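Local coordinates for cell death abnormality protein 2 (Caenorhabditis elegans, PDB 3QWX), which acts as a CRK-family signalling adaptor in cell migration and engulfment of cell corpses, represented here by its SH2 and first SH3 domains, at residues 151-156 against 165-170; 117-122 against 146-151; 33-38 against 105-110; 37-42 against 111-116. One frame throughout, in Å; residues are numbered along the deposited sequence.

Contact 1: residues 151-156 against 165-170; sequences QDWWEA and LVPANY
Trp153 lays its six-membered ring against Pro167, CZ3 meeting the proline CD at 3.7 Å; its CG is anti to the carbonyl carbon, beside the backbone N (chi1 -67°). Pro167 CA stands over one face, toward the rim, and the two side chains cross obliquely. Leu165 lies on the same side of the sheet, its CB 4.0 Å from Trp153 CE3. The opposite side carries Trp154, whose six-membered ring takes Ala168 CB over one face as a CH-pi contact, 3.8 Å from the ring centre, and Ala156 CB, which rests on Val166 CG1 at 3.7 Å. Behind them, strands 153-157 and 163-167 pair as an antiparallel hairpin. Trp154 and Val166 form a hydrogen-bonded pair, the Trp154 N to Val166 O bond lying in the carbonyl plane. Two residues further along, Ala168 N reaches Asp152 O at 2.8 Å from well above the carbonyl plane, as the chain turns into the 3-10 segment 168-170. Asn150 OD1 accepts from the backbone N of both Asp152 and Trp153. The Trp153-Pro167 pair corresponds to the tryptophan and proline that line the ligand groove of SH3 domains; its flat, apolar surface is consistent with binding a proline-rich peptide.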
loop_
_atom_site.group_PDB
_atom_site.type_symbol
_atom_site.label_atom_id
_atom_site.label_comp_id
_atom_site.label_asym_id
_atom_site.label_seq_id
_atom_site.Cartn_x
_atom_site.Cartn_y
_atom_site.Cartn_z
ATOM N N GLN A 151 8.640 -2.476 -21.809
ATOM C CA GLN A 151 8.280 -1.495 -22.813
ATOM C C GLN A 151 6.781 -1.463 -23.009
ATOM O O GLN A 151 6.252 -0.494 -23.557
ATOM C CB GLN A 151 8.997 -1.767 -24.138
ATOM C CG GLN A 151 8.834 -3.173 -24.642
ATOM C CD GLN A 151 9.887 -3.529 -25.671
ATOM O OE1 GLN A 151 10.164 -4.700 -25.915
ATOM N NE2 GLN A 151 10.495 -2.511 -26.268
ATOM N N ASP A 152 6.082 -2.496 -22.542
ATOM C CA ASP A 152 4.649 -2.608 -22.841
ATOM C C ASP A 152 3.709 -2.238 -21.692
ATOM O O ASP A 152 2.597 -1.742 -21.922
ATOM C CB ASP A 152 4.308 -3.994 -23.414
ATOM C CG ASP A 152 4.878 -4.200 -24.839
ATOM O OD1 ASP A 152 4.938 -3.229 -25.617
ATOM O OD2 ASP A 152 5.262 -5.332 -25.179
ATOM N N TRP A 153 4.154 -2.470 -20.461
ATOM C CA TRP A 153 3.300 -2.264 -19.294
ATOM C C TRP A 153 4.010 -1.459 -18.220
ATOM O O TRP A 153 5.132 -1.789 -17.830
ATOM C CB TRP A 153 2.806 -3.614 -18.749
ATOM C CG TRP A 153 1.874 -4.285 -19.701
ATOM C CD1 TRP A 153 2.214 -5.104 -20.748
ATOM C CD2 TRP A 153 0.443 -4.180 -19.721
ATOM N NE1 TRP A 153 1.079 -5.514 -21.412
ATOM C CE2 TRP A 153 -0.019 -4.968 -20.804
ATOM C CE3 TRP A 153 -0.491 -3.513 -18.926
ATOM C CZ2 TRP A 153 -1.368 -5.105 -21.103
ATOM C CZ3 TRP A 153 -1.836 -3.647 -19.225
ATOM C CH2 TRP A 153 -2.262 -4.439 -20.305
ATOM N N TRP A 154 3.361 -0.388 -17.765
ATOM C CA TRP A 154 3.945 0.493 -16.764
ATOM C C TRP A 154 3.067 0.548 -15.521
ATOM O O TRP A 154 1.843 0.497 -15.618
ATOM C CB TRP A 154 4.089 1.914 -17.306
ATOM C CG TRP A 154 4.994 2.070 -18.486
ATOM C CD1 TRP A 154 5.894 1.161 -18.961
ATOM C CD2 TRP A 154 5.092 3.217 -19.339
ATOM N NE1 TRP A 154 6.541 1.671 -20.060
ATOM C CE2 TRP A 154 6.064 2.929 -20.317
ATOM C CE3 TRP A 154 4.445 4.457 -19.374
ATOM C CZ2 TRP A 154 6.418 3.839 -21.312
ATOM C CZ3 TRP A 154 4.785 5.354 -20.369
ATOM C CH2 TRP A 154 5.766 5.039 -21.329
ATOM N N GLU A 155 3.690 0.668 -14.355
ATOM C CA GLU A 155 2.943 0.870 -13.118
ATOM C C GLU A 155 2.485 2.334 -13.030
ATOM O O GLU A 155 3.304 3.254 -13.125
ATOM C CB GLU A 155 3.806 0.513 -11.899
ATOM C CG GLU A 155 3.055 0.609 -10.560
ATOM C CD GLU A 155 3.953 0.395 -9.340
ATOM O OE1 GLU A 155 5.192 0.449 -9.474
ATOM O OE2 GLU A 155 3.413 0.186 -8.237
ATOM N N ALA A 156 1.177 2.530 -12.858
ATOM C CA ALA A 156 0.566 3.863 -12.801
ATOM C C ALA A 156 -0.240 4.063 -11.505
ATOM O O ALA A 156 -0.578 3.097 -10.816
ATOM C CB ALA A 156 -0.320 4.071 -13.998
ATOM N N LEU A 165 -1.104 -1.730 -13.290
ATOM C CA LEU A 165 -0.403 -1.710 -14.562
ATOM C C LEU A 165 -1.285 -1.149 -15.674
ATOM O O LEU A 165 -2.495 -1.369 -15.702
ATOM C CB LEU A 165 0.048 -3.123 -14.946
ATOM C CG LEU A 165 1.112 -3.808 -14.095
ATOM C CD1 LEU A 165 1.321 -5.240 -14.568
ATOM C CD2 LEU A 165 2.397 -3.037 -14.176
ATOM N N VAL A 166 -0.651 -0.441 -16.600
ATOM C CA VAL A 166 -1.339 0.177 -17.721
ATOM C C VAL A 166 -0.505 -0.052 -18.985
ATOM O O VAL A 166 0.728 -0.149 -18.917
ATOM C CB VAL A 166 -1.557 1.697 -17.482
ATOM C CG1 VAL A 166 -2.360 1.943 -16.210
ATOM C CG2 VAL A 166 -0.207 2.440 -17.421
ATOM N N PRO A 167 -1.171 -0.154 -20.144
ATOM C CA PRO A 167 -0.417 -0.344 -21.388
ATOM C C PRO A 167 0.285 0.945 -21.787
ATOM O O PRO A 167 -0.344 2.006 -21.778
ATOM C CB PRO A 167 -1.503 -0.690 -22.424
ATOM C CG PRO A 167 -2.744 -0.969 -21.657
ATOM C CD PRO A 167 -2.628 -0.197 -20.363
ATOM N N ALA A 168 1.563 0.858 -22.143
ATOM C CA ALA A 168 2.331 2.041 -22.529
ATOM C C ALA A 168 1.755 2.740 -23.762
ATOM O O ALA A 168 1.850 3.971 -23.892
ATOM C CB ALA A 168 3.792 1.679 -22.744
ATOM N N ASN A 169 1.149 1.964 -24.660
ATOM C CA ASN A 169 0.546 2.525 -25.877
ATOM C C ASN A 169 -0.838 3.153 -25.654
ATOM O O ASN A 169 -1.496 3.590 -26.601
ATOM C CB ASN A 169 0.520 1.494 -27.016
ATOM C CG ASN A 169 -0.346 0.281 -26.709
ATOM O OD1 ASN A 169 -1.047 -0.240 -27.586
ATOM N ND2 ASN A 169 -0.284 -0.191 -25.481
ATOM N N TYR A 170 -1.269 3.207 -24.393
ATOM C CA TYR A 170 -2.547 3.813 -24.052
ATOM C C TYR A 170 -2.357 5.149 -23.311
ATOM O O TYR A 170 -3.330 5.796 -22.926
ATOM C CB TYR A 170 -3.370 2.864 -23.176
ATOM C CG TYR A 170 -4.232 1.848 -23.899
ATOM C CD1 TYR A 170 -3.678 0.935 -24.800
ATOM C CD2 TYR A 170 -5.598 1.762 -23.627
ATOM C CE1 TYR A 170 -4.472 -0.016 -25.442
ATOM C CE2 TYR A 170 -6.399 0.816 -24.249
ATOM C CZ TYR A 170 -5.837 -0.069 -25.158
ATOM O OH TYR A 170 -6.648 -0.999 -25.768
#

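Contact 2: residues 117-122 against 146-151; sequences IIEVVV and LSKTNQ
Glu119 and Lys148 provide the polar part of the contact, a salt bridge in which Lys148 NZ stands 3.3 Å from Glu119 OE2 as a weak hydrogen bond. OE1 is almost as near, 3.4 Å from NZ, so the ammonium faces both carboxylate oxygens. The two side chains cross at about a right angle. The extended lysine chain carries NZ across to the carboxylate, and a chi1 of 59° sets the glutamate CG between backbone N and carbonyl carbon. Trp154 lies beside this pair, touched by Glu119 and in cation-pi contact with Lys148, which therefore has two partners for its charge.

The van der Waals part rests on Ile118. Its CD1 presses on the backbone of the facing strand, 3.2 Å from Leu146 O and 3.5 Å from Ser147 CA, while CG2 lies more loosely by Lys148 CE at 4.4 Å. Leu146 brings CD1 back to Ile117 CA at 4.5 Å.

Backbone irregularities accompany both groups. Ile118 and Glu119 together face Ile145, and Leu146 and Ser147 together face Glu155; each is a classic beta bulge. Lys148 opens the n-Src loop of SH3 domains, between strands 142-147 and 153-157. In the antiparallel SH3 sheet, strand 142-147 lies between 119-123 and 153-157, so the contact joins the start of strand 119-123 to the end of strand 142-147, with strand 171-173 along the far side of 119-123.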
loop_
_atom_site.group_PDB
_atom_site.type_symbol
_atom_site.label_atom_id
_atom_site.label_comp_id
_atom_site.label_asym_id
_atom_site.label_seq_id
_atom_site.Cartn_x
_atom_site.Cartn_y
_atom_site.Cartn_z
ATOM N N ILE A 117 7.268 9.887 -8.706
ATOM C CA ILE A 117 6.660 9.945 -10.030
ATOM C C ILE A 117 7.751 10.017 -11.093
ATOM O O ILE A 117 8.608 10.901 -11.053
ATOM C CB ILE A 117 5.742 11.175 -10.151
ATOM C CG1 ILE A 117 4.670 11.145 -9.045
ATOM C CG2 ILE A 117 5.144 11.269 -11.559
ATOM C CD1 ILE A 117 4.023 12.504 -8.743
ATOM N N ILE A 118 7.723 9.074 -12.029
ATOM C CA ILE A 118 8.651 9.080 -13.154
ATOM C C ILE A 118 8.181 10.075 -14.211
ATOM O O ILE A 118 8.964 10.865 -14.725
ATOM C CB ILE A 118 8.782 7.673 -13.770
ATOM C CG1 ILE A 118 9.536 6.758 -12.809
ATOM C CG2 ILE A 118 9.503 7.737 -15.097
ATOM C CD1 ILE A 118 9.417 5.296 -13.141
ATOM N N GLU A 119 6.897 10.031 -14.546
ATOM C CA GLU A 119 6.340 11.047 -15.430
ATOM C C GLU A 119 4.823 11.125 -15.310
ATOM O O GLU A 119 4.186 10.208 -14.783
ATOM C CB GLU A 119 6.759 10.801 -16.882
ATOM C CG GLU A 119 6.333 9.468 -17.444
ATOM C CD GLU A 119 6.801 9.278 -18.881
ATOM O OE1 GLU A 119 7.831 9.884 -19.256
ATOM O OE2 GLU A 119 6.136 8.531 -19.634
ATOM N N VAL A 120 4.259 12.231 -15.787
ATOM C CA VAL A 120 2.818 12.429 -15.811
ATOM C C VAL A 120 2.294 12.191 -17.224
ATOM O O VAL A 120 2.831 12.727 -18.197
ATOM C CB VAL A 120 2.425 13.855 -15.341
ATOM C CG1 VAL A 120 0.914 14.025 -15.337
ATOM C CG2 VAL A 120 2.993 14.135 -13.957
ATOM N N VAL A 121 1.248 11.380 -17.330
ATOM C CA VAL A 121 0.696 11.005 -18.622
ATOM C C VAL A 121 -0.805 11.208 -18.598
ATOM O O VAL A 121 -1.400 11.365 -17.530
ATOM C CB VAL A 121 0.989 9.517 -18.958
ATOM C CG1 VAL A 121 2.488 9.267 -19.061
ATOM C CG2 VAL A 121 0.357 8.593 -17.908
ATOM N N VAL A 122 -1.416 11.224 -19.778
ATOM C CA VAL A 122 -2.867 11.171 -19.874
ATOM C C VAL A 122 -3.277 9.993 -20.747
ATOM O O VAL A 122 -2.576 9.642 -21.706
ATOM C CB VAL A 122 -3.491 12.492 -20.422
ATOM C CG1 VAL A 122 -3.068 13.674 -19.556
ATOM C CG2 VAL A 122 -3.094 12.716 -21.867
ATOM N N LEU A 146 4.813 5.267 -12.114
ATOM C CA LEU A 146 5.717 4.960 -11.009
ATOM C C LEU A 146 6.830 4.019 -11.421
ATOM O O LEU A 146 7.861 3.928 -10.751
ATOM C CB LEU A 146 4.947 4.289 -9.865
ATOM C CG LEU A 146 4.093 5.104 -8.891
ATOM C CD1 LEU A 146 3.838 6.514 -9.354
ATOM C CD2 LEU A 146 2.808 4.376 -8.595
ATOM N N SER A 147 6.615 3.284 -12.500
ATOM C CA SER A 147 7.620 2.333 -12.930
ATOM C C SER A 147 7.430 1.976 -14.380
ATOM O O SER A 147 6.312 1.691 -14.812
ATOM C CB SER A 147 7.568 1.061 -12.085
ATOM O OG SER A 147 8.661 0.231 -12.415
ATOM N N LYS A 148 8.522 2.005 -15.136
ATOM C CA LYS A 148 8.490 1.502 -16.504
ATOM C C LYS A 148 9.000 0.062 -16.576
ATOM O O LYS A 148 10.040 -0.221 -17.168
ATOM C CB LYS A 148 9.237 2.443 -17.440
ATOM C CG LYS A 148 8.482 3.738 -17.635
ATOM C CD LYS A 148 9.164 4.658 -18.626
ATOM C CE LYS A 148 8.287 5.874 -18.891
ATOM N NZ LYS A 148 8.832 6.720 -19.978
ATOM N N THR A 149 8.228 -0.817 -15.940
ATOM C CA THR A 149 8.445 -2.260 -15.869
ATOM C C THR A 149 9.070 -2.849 -17.133
ATOM O O THR A 149 10.189 -3.375 -17.124
ATOM C CB THR A 149 7.080 -2.962 -15.617
ATOM O OG1 THR A 149 6.221 -2.091 -14.863
ATOM C CG2 THR A 149 7.259 -4.273 -14.870
ATOM N N ASN A 150 8.327 -2.786 -18.224
ATOM C CA ASN A 150 8.864 -3.202 -19.507
ATOM C C ASN A 150 8.384 -2.209 -20.536
ATOM O O ASN A 150 7.784 -1.192 -20.179
ATOM C CB ASN A 150 8.449 -4.640 -19.843
ATOM C CG ASN A 150 6.947 -4.859 -19.754
ATOM O OD1 ASN A 150 6.181 -4.285 -20.528
ATOM N ND2 ASN A 150 6.523 -5.717 -18.831
ATOM N N GLN A 151 8.640 -2.476 -21.809
ATOM C CA GLN A 151 8.280 -1.495 -22.813
ATOM C C GLN A 151 6.781 -1.463 -23.009
ATOM O O GLN A 151 6.252 -0.494 -23.557
ATOM C CB GLN A 151 8.997 -1.767 -24.138
ATOM C CG GLN A 151 8.834 -3.173 -24.642
ATOM C CD GLN A 151 9.887 -3.529 -25.671
ATOM O OE1 GLN A 151 10.164 -4.700 -25.915
ATOM N NE2 GLN A 151 10.495 -2.511 -26.268
#

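Contact 3: residues 33-38 against 105-110; sequences VSIGTF and TEASLL
Leu109 lies across the ring of Phe38, the two side chains meeting at about a right angle. Its CB is 3.9 Å from both CD1 and CE1 of Phe38, an off-centre CH-pi contact. With chi1 at -56°, CG stands beside the backbone N and comes over one face of the ring. From there CD2 turns to the ring's root, 3.7 Å from Phe38 CG and equally close to Phe38 CB. Around the pair, Val53 of the neighbouring strand and Phe6 also touch Leu109, and Phe6 and Phe14 meet the Phe38 ring edge to face. In the SH2 fold this is the point where the chain beyond helix 92-98 returns to the head of the central strand 37-42. The backbone makes the join: Leu110 N gives a nearly straight bond to Gly36 O, 2.8 Å long, and Gly36 CA approaches Ser108 O at 3.3 Å in a CA-H...O contact. Gly36 occupies the third position of a type II turn from Ser34 to Thr37, with a positive phi of 100°, and the close approach of Leu110 CB and Ser108 O leaves no room for a side chain there. Ser34 O accepts twice on one face of its plane, from Thr37 N and, at 2.6 Å, from Thr37 OG1. Within the turn, Ile35, its second residue, rests CG2 on Ala107 CB at 3.6 Å.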
loop_
_atom_site.group_PDB
_atom_site.type_symbol
_atom_site.label_atom_id
_atom_site.label_comp_id
_atom_site.label_asym_id
_atom_site.label_seq_id
_atom_site.Cartn_x
_atom_site.Cartn_y
_atom_site.Cartn_z
ATOM N N VAL A 33 13.618 8.706 3.973
ATOM C CA VAL A 33 12.305 8.295 4.480
ATOM C C VAL A 33 12.135 8.701 5.946
ATOM O O VAL A 33 12.961 8.356 6.793
ATOM C CB VAL A 33 12.099 6.767 4.338
ATOM C CG1 VAL A 33 10.787 6.330 5.006
ATOM C CG2 VAL A 33 12.128 6.365 2.877
ATOM N N SER A 34 11.061 9.432 6.243
ATOM C CA SER A 34 10.853 9.952 7.596
ATOM C C SER A 34 10.252 8.904 8.523
ATOM O O SER A 34 9.539 8.001 8.086
ATOM C CB SER A 34 9.975 11.202 7.567
ATOM O OG SER A 34 8.754 10.944 6.902
ATOM N N ILE A 35 10.564 9.007 9.806
ATOM C CA ILE A 35 9.998 8.078 10.768
ATOM C C ILE A 35 8.475 8.191 10.742
ATOM O O ILE A 35 7.930 9.281 10.625
ATOM C CB ILE A 35 10.580 8.316 12.176
ATOM C CG1 ILE A 35 12.058 7.897 12.206
ATOM C CG2 ILE A 35 9.798 7.528 13.216
ATOM C CD1 ILE A 35 12.806 8.358 13.482
ATOM N N GLY A 36 7.783 7.062 10.815
ATOM C CA GLY A 36 6.328 7.071 10.778
ATOM C C GLY A 36 5.779 6.720 9.400
ATOM O O GLY A 36 4.558 6.532 9.226
ATOM N N THR A 37 6.671 6.645 8.415
ATOM C CA THR A 37 6.259 6.236 7.066
ATOM C C THR A 37 6.012 4.726 7.062
ATOM O O THR A 37 6.781 3.963 7.647
ATOM C CB THR A 37 7.316 6.629 6.004
ATOM O OG1 THR A 37 7.687 7.994 6.195
ATOM C CG2 THR A 37 6.781 6.468 4.597
ATOM N N PHE A 38 4.934 4.297 6.416
ATOM C CA PHE A 38 4.544 2.890 6.451
ATOM C C PHE A 38 3.875 2.437 5.154
ATOM O O PHE A 38 3.411 3.254 4.346
ATOM C CB PHE A 38 3.577 2.643 7.624
ATOM C CG PHE A 38 2.226 3.259 7.419
ATOM C CD1 PHE A 38 2.004 4.595 7.716
ATOM C CD2 PHE A 38 1.189 2.514 6.894
ATOM C CE1 PHE A 38 0.765 5.176 7.513
ATOM C CE2 PHE A 38 -0.064 3.092 6.679
ATOM C CZ PHE A 38 -0.268 4.428 6.986
ATOM N N THR A 105 6.349 -0.196 17.952
ATOM C CA THR A 105 7.546 -0.571 18.697
ATOM C C THR A 105 8.233 0.694 19.180
ATOM O O THR A 105 8.332 0.944 20.388
ATOM C CB THR A 105 8.508 -1.429 17.828
ATOM O OG1 THR A 105 7.963 -2.746 17.696
ATOM C CG2 THR A 105 9.881 -1.527 18.479
ATOM N N GLU A 106 8.674 1.512 18.233
ATOM C CA GLU A 106 9.298 2.785 18.562
ATOM C C GLU A 106 8.537 3.990 18.019
ATOM O O GLU A 106 8.743 5.102 18.489
ATOM C CB GLU A 106 10.749 2.826 18.076
ATOM C CG GLU A 106 11.683 1.840 18.776
ATOM C CD GLU A 106 11.857 2.145 20.255
ATOM O OE1 GLU A 106 11.735 3.323 20.639
ATOM O OE2 GLU A 106 12.118 1.205 21.036
ATOM N N ALA A 107 7.665 3.780 17.030
ATOM C CA ALA A 107 6.958 4.910 16.413
ATOM C C ALA A 107 5.501 4.622 16.035
ATOM O O ALA A 107 5.076 3.476 15.955
ATOM C CB ALA A 107 7.730 5.425 15.196
ATOM N N SER A 108 4.746 5.690 15.806
ATOM C CA SER A 108 3.381 5.590 15.310
ATOM C C SER A 108 3.336 5.701 13.783
ATOM O O SER A 108 4.303 6.112 13.156
ATOM C CB SER A 108 2.531 6.694 15.913
ATOM O OG SER A 108 2.202 6.384 17.249
ATOM N N LEU A 109 2.197 5.343 13.202
ATOM C CA LEU A 109 1.936 5.519 11.777
ATOM C C LEU A 109 1.622 6.983 11.465
ATOM O O LEU A 109 0.668 7.527 12.002
ATOM C CB LEU A 109 0.740 4.652 11.374
ATOM C CG LEU A 109 0.855 3.158 11.687
ATOM C CD1 LEU A 109 -0.369 2.430 11.147
ATOM C CD2 LEU A 109 2.150 2.587 11.088
ATOM N N LEU A 110 2.418 7.624 10.606
ATOM C CA LEU A 110 2.220 9.044 10.331
ATOM C C LEU A 110 1.790 9.259 8.890
ATOM O O LEU A 110 0.845 10.007 8.620
ATOM C CB LEU A 110 3.488 9.852 10.629
ATOM C CG LEU A 110 3.351 11.366 10.853
ATOM C CD1 LEU A 110 4.589 11.944 11.532
ATOM C CD2 LEU A 110 3.050 12.129 9.570
#

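Contact 4: residues 37-42 against 111-116; sequences TFLMRD and AAYKKP. With SO4 (sulfate ion), chain B.
Phe38 and Leu39, which pack on Ala111, Ala112 and Tyr113, begin the Phe-Leu-Met-Arg run that is this protein's version of the FLVR motif of SH2 domains. The motif lies on the central strand 37-42, and segment 111-116 adds a short parallel strand beside its start before leading toward the SH3 domain. Two backbone bonds hold the pair: Phe38 N donates to Ala111 O at 3.0 Å, and Tyr113 N donates to Phe38 O at 2.7 Å, the second nearly straight. Ala111 O also receives the CA-H of Thr37, so one carbonyl serves two neighbouring residues. Ala112 CA stands over one face of the Phe38 ring, toward its rim, in a CH-pi contact. Tyr113 has CG anti to its backbone N (chi1 180°) and lies side by side with Leu39, pointing the same way, with Leu39 CD2 3.9 Å from Tyr113 CD2. Thr37 CG2 comes to the edge of the same tyrosine ring. Further along the strand, Arg41 reaches a sulfate ion, probably from the crystallisation liquor, placed where SH2 domains hold the phosphate of phosphotyrosine. Arg21 NH1, Ser43 OG and Ser44 N also bond the ion, and Thr52 OG1 accepts from Arg41 NE, steadying the guanidinium. The sulfur lies in the guanidinium plane, off its edge; Arg41 NH1 bonds sulfate O1 at 2.9 Å, and Arg41 NH2 bonds sulfate O3 at 3.1 Å, both almost straight.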
loop_
_atom_site.group_PDB
_atom_site.type_symbol
_atom_site.label_atom_id
_atom_site.label_comp_id
_atom_site.label_asym_id
_atom_site.label_seq_id
_atom_site.Cartn_x
_atom_site.Cartn_y
_atom_site.Cartn_z
ATOM N N THR A 37 6.671 6.645 8.415
ATOM C CA THR A 37 6.259 6.236 7.066
ATOM C C THR A 37 6.012 4.726 7.062
ATOM O O THR A 37 6.781 3.963 7.647
ATOM C CB THR A 37 7.316 6.629 6.004
ATOM O OG1 THR A 37 7.687 7.994 6.195
ATOM C CG2 THR A 37 6.781 6.468 4.597
ATOM N N PHE A 38 4.934 4.297 6.416
ATOM C CA PHE A 38 4.544 2.890 6.451
ATOM C C PHE A 38 3.875 2.437 5.154
ATOM O O PHE A 38 3.411 3.254 4.346
ATOM C CB PHE A 38 3.577 2.643 7.624
ATOM C CG PHE A 38 2.226 3.259 7.419
ATOM C CD1 PHE A 38 2.004 4.595 7.716
ATOM C CD2 PHE A 38 1.189 2.514 6.894
ATOM C CE1 PHE A 38 0.765 5.176 7.513
ATOM C CE2 PHE A 38 -0.064 3.092 6.679
ATOM C CZ PHE A 38 -0.268 4.428 6.986
ATOM N N LEU A 39 3.820 1.127 4.961
ATOM C CA LEU A 39 3.009 0.569 3.898
ATOM C C LEU A 39 2.465 -0.776 4.327
ATOM O O LEU A 39 2.942 -1.379 5.296
ATOM C CB LEU A 39 3.813 0.438 2.605
ATOM C CG LEU A 39 5.114 -0.374 2.625
ATOM C CD1 LEU A 39 4.843 -1.878 2.565
ATOM C CD2 LEU A 39 5.974 0.054 1.439
ATOM N N MET A 40 1.460 -1.243 3.598
ATOM C CA MET A 40 0.976 -2.597 3.765
ATOM C C MET A 40 1.304 -3.415 2.530
ATOM O O MET A 40 1.497 -2.872 1.449
ATOM C CB MET A 40 -0.526 -2.612 4.036
ATOM C CG MET A 40 -0.856 -2.324 5.505
ATOM S SD MET A 40 -2.625 -2.347 5.739
ATOM C CE MET A 40 -3.006 -4.074 5.457
ATOM N N ARG A 41 1.385 -4.722 2.718
ATOM C CA ARG A 41 1.775 -5.641 1.657
ATOM C C ARG A 41 1.323 -7.030 2.061
ATOM O O ARG A 41 0.794 -7.220 3.158
ATOM C CB ARG A 41 3.293 -5.640 1.468
ATOM C CG ARG A 41 4.049 -6.041 2.713
ATOM C CD ARG A 41 5.558 -5.992 2.540
ATOM N NE ARG A 41 6.204 -6.259 3.827
ATOM C CZ ARG A 41 6.351 -7.474 4.348
ATOM N NH1 ARG A 41 5.910 -8.528 3.685
ATOM N NH2 ARG A 41 6.929 -7.638 5.532
ATOM N N ASP A 42 1.554 -8.009 1.195
ATOM C CA ASP A 42 1.271 -9.392 1.559
ATOM C C ASP A 42 2.336 -9.986 2.481
ATOM O O ASP A 42 3.529 -9.727 2.327
ATOM C CB ASP A 42 1.092 -10.241 0.298
ATOM C CG ASP A 42 -0.066 -9.760 -0.542
ATOM O OD1 ASP A 42 -1.153 -9.572 0.032
ATOM O OD2 ASP A 42 0.110 -9.539 -1.755
ATOM N N ALA A 111 2.485 8.599 7.966
ATOM C CA ALA A 111 2.250 8.821 6.541
ATOM C C ALA A 111 2.441 7.554 5.712
ATOM O O ALA A 111 3.392 6.811 5.902
ATOM C CB ALA A 111 3.151 9.928 6.026
ATOM N N ALA A 112 1.521 7.321 4.788
ATOM C CA ALA A 112 1.637 6.218 3.843
ATOM C C ALA A 112 2.823 6.448 2.893
ATOM O O ALA A 112 3.008 7.557 2.360
ATOM C CB ALA A 112 0.348 6.083 3.049
ATOM N N TYR A 113 3.631 5.407 2.702
ATOM C CA TYR A 113 4.702 5.423 1.706
ATOM C C TYR A 113 4.126 5.657 0.306
ATOM O O TYR A 113 3.072 5.118 -0.031
ATOM C CB TYR A 113 5.477 4.091 1.708
ATOM C CG TYR A 113 6.583 4.082 0.684
ATOM C CD1 TYR A 113 7.766 4.773 0.917
ATOM C CD2 TYR A 113 6.440 3.412 -0.528
ATOM C CE1 TYR A 113 8.782 4.792 -0.024
ATOM C CE2 TYR A 113 7.450 3.428 -1.477
ATOM C CZ TYR A 113 8.622 4.120 -1.217
ATOM O OH TYR A 113 9.645 4.145 -2.143
ATOM N N LYS A 114 4.821 6.456 -0.499
ATOM C CA LYS A 114 4.427 6.704 -1.886
ATOM C C LYS A 114 5.666 6.649 -2.769
ATOM O O LYS A 114 6.675 7.303 -2.481
ATOM C CB LYS A 114 3.745 8.080 -2.052
ATOM C CG LYS A 114 2.450 8.259 -1.262
ATOM C CD LYS A 114 1.716 9.538 -1.670
ATOM C CE LYS A 114 1.129 9.432 -3.085
ATOM N NZ LYS A 114 0.561 10.719 -3.615
ATOM N N LYS A 115 5.589 5.877 -3.847
ATOM C CA LYS A 115 6.666 5.853 -4.828
ATOM C C LYS A 115 6.725 7.176 -5.572
ATOM O O LYS A 115 5.690 7.798 -5.804
ATOM C CB LYS A 115 6.455 4.716 -5.823
ATOM C CG LYS A 115 6.375 3.335 -5.183
ATOM C CD LYS A 115 6.215 2.265 -6.241
ATOM C CE LYS A 115 6.027 0.886 -5.619
ATOM N NZ LYS A 115 6.061 -0.202 -6.636
ATOM N N PRO A 116 7.942 7.611 -5.946
ATOM C CA PRO A 116 8.168 8.847 -6.708
ATOM C C PRO A 116 7.599 8.742 -8.128
ATOM O O PRO A 116 7.478 7.647 -8.676
ATOM C CB PRO A 116 9.698 8.951 -6.780
ATOM C CG PRO A 116 10.219 7.978 -5.765
ATOM C CD PRO A 116 9.203 6.914 -5.626
HETATM S S SO4 B . 6.698 -11.614 5.992
HETATM O O1 SO4 B . 6.284 -11.266 4.635
HETATM O O2 SO4 B . 7.788 -12.581 5.920
HETATM O O3 SO4 B . 7.163 -10.441 6.729
HETATM O O4 SO4 B . 5.556 -12.174 6.702
#

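Contacts 3 and 4 belong to the SH2 domain and share Thr37 and Phe38 of strand 37-42; their centres are 10 Å apart, and Gly36 O to Ala111 N, 3.2 Å, probably continues the bonding from one to the other. The sulfate-bound Arg41 is on that same strand. Contacts 1 and 2, with centres 7 Å apart, are joined through adjacent strands of the SH3 sheet. The two domains meet through segment 111-116: Lys115 NZ forms a salt bridge of 3.0 Å with Glu155 OE1 of contact 1, and Leu146 CD1 of contact 2 packs 3.9 Å from Pro116 O. Contacts 1 and 3 have centres about 32 Å apart.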